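Local structure of sialidase domain-containing protein (5HX0) at residues G336-I341 against A352-L357. The protein is of unknown function but carries a BNR repeat-like, sialidase-type beta-propeller domain, consistent with a role in recognising or processing glycans. Residues are numbered along the deposited sequence; the frame is centred on the assembly and turned at random.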
# COMPACT_ATOMS: atom_id res chain seq x y z
N GLY A 336 -4.92 -19.59 23.87
CA GLY A 336 -4.01 -18.50 24.22
C GLY A 336 -2.56 -18.70 23.80
O GLY A 336 -2.28 -19.15 22.68
N ILE A 337 -1.65 -18.36 24.71
CA ILE A 337 -0.22 -18.21 24.42
C ILE A 337 0.53 -18.92 25.52
O ILE A 337 0.21 -18.73 26.69
CB ILE A 337 0.22 -16.73 24.37
CG1 ILE A 337 -0.71 -15.85 23.50
CG2 ILE A 337 1.72 -16.62 23.98
CD1 ILE A 337 -0.72 -16.16 21.99
N ARG A 338 1.56 -19.69 25.16
CA ARG A 338 2.36 -20.42 26.14
C ARG A 338 3.85 -20.33 25.78
O ARG A 338 4.23 -19.86 24.71
CB ARG A 338 1.89 -21.88 26.24
CG ARG A 338 0.41 -21.97 26.66
CD ARG A 338 -0.11 -23.39 26.78
NE ARG A 338 -1.50 -23.33 27.23
CZ ARG A 338 -2.08 -24.24 28.01
NH1 ARG A 338 -1.40 -25.30 28.42
NH2 ARG A 338 -3.35 -24.08 28.37
N ALA A 339 4.69 -20.82 26.69
CA ALA A 339 6.13 -20.80 26.47
C ALA A 339 6.80 -21.78 27.43
O ALA A 339 6.20 -22.24 28.40
CB ALA A 339 6.70 -19.39 26.67
N ARG A 340 8.07 -22.09 27.13
CA ARG A 340 8.90 -22.80 28.09
C ARG A 340 10.34 -22.35 27.90
O ARG A 340 10.73 -21.90 26.83
CB ARG A 340 8.76 -24.33 27.94
CG ARG A 340 8.92 -24.88 26.53
CD ARG A 340 8.51 -26.38 26.46
NE ARG A 340 7.06 -26.58 26.56
CZ ARG A 340 6.48 -27.72 26.92
NH1 ARG A 340 7.23 -28.79 27.22
NH2 ARG A 340 5.16 -27.81 26.98
N ILE A 341 11.14 -22.45 28.96
CA ILE A 341 12.52 -21.99 28.93
C ILE A 341 13.42 -23.21 28.85
O ILE A 341 13.43 -24.04 29.76
CB ILE A 341 12.86 -21.13 30.15
CG1 ILE A 341 12.00 -19.86 30.16
CG2 ILE A 341 14.36 -20.81 30.18
CD1 ILE A 341 12.30 -18.95 31.37
N ALA A 352 11.11 -29.16 30.42
CA ALA A 352 10.99 -27.77 30.81
C ALA A 352 9.53 -27.44 31.08
O ALA A 352 8.66 -27.75 30.25
CB ALA A 352 11.56 -26.84 29.72
N PRO A 353 9.21 -26.83 32.22
CA PRO A 353 7.81 -26.62 32.58
C PRO A 353 7.18 -25.55 31.70
O PRO A 353 7.82 -24.57 31.33
CB PRO A 353 7.88 -26.18 34.05
CG PRO A 353 9.27 -25.63 34.23
CD PRO A 353 10.15 -26.42 33.28
N GLU A 354 5.90 -25.74 31.39
CA GLU A 354 5.20 -24.84 30.48
C GLU A 354 4.67 -23.62 31.23
O GLU A 354 4.06 -23.74 32.30
CB GLU A 354 4.07 -25.57 29.77
CG GLU A 354 3.34 -24.73 28.73
CD GLU A 354 2.40 -25.57 27.89
OE1 GLU A 354 1.35 -25.99 28.40
OE2 GLU A 354 2.72 -25.82 26.71
N ILE A 355 4.95 -22.45 30.68
CA ILE A 355 4.51 -21.16 31.19
C ILE A 355 3.23 -20.81 30.45
O ILE A 355 3.22 -20.77 29.22
CB ILE A 355 5.59 -20.09 30.96
CG1 ILE A 355 6.92 -20.52 31.58
CG2 ILE A 355 5.14 -18.73 31.44
CD1 ILE A 355 8.12 -19.71 31.10
N VAL A 356 2.13 -20.57 31.16
CA VAL A 356 0.87 -20.26 30.48
C VAL A 356 0.66 -18.75 30.56
O VAL A 356 0.42 -18.21 31.64
CB VAL A 356 -0.32 -21.04 31.06
CG1 VAL A 356 -1.58 -20.73 30.26
CG2 VAL A 356 -0.04 -22.56 31.01
N LEU A 357 0.74 -18.06 29.41
CA LEU A 357 0.64 -16.60 29.43
C LEU A 357 -0.79 -16.08 29.25
O LEU A 357 -1.15 -15.06 29.84
CB LEU A 357 1.55 -15.99 28.36
CG LEU A 357 3.05 -16.30 28.48
CD1 LEU A 357 3.81 -15.71 27.31
CD2 LEU A 357 3.61 -15.78 29.81
O HOH W 1 10.00 -23.15 31.54
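E354 reaches between R338 and R340 and gives one carboxylate oxygen to each, a compact case of an acid shared by two bases on one face of a beta hairpin. With CG anti to the backbone N (chi1 -177°), its extended chain spans to both arginines. Salt bridges join R338 NH1 to E354 OE1 (2.8 Å) and R340 NH2 to E354 OE2 (3.2 Å). Both guanidiniums point an edge at the acid, almost perpendicular to its plane, the two N-H groups approaching from opposite sides. V356 CG2 lies 3.9 Å above the R338 guanidinium plane, offset toward the rim. A bend at chi3 (73°) turns R340 NE to the hydroxyl of Y328, which also hydrogen-bonds E354 OE2.

The opposite face is apolar: A339 sits beside I355, while I341 CG1 touches I355 CD1 at 4.0 Å. I355 N to A339 O (2.6 Å) and A339 N to I355 O close a hydrogen-bonded antiparallel pair. A water accepts from I341 N and donates to P353 O. The third and the outermost, fourth strand of an antiparallel sheet meet here, consistent with a propeller blade. With two cationic partners and a tyrosine hydroxyl around it, E354 probably stays ionised, leaving the trio net positive.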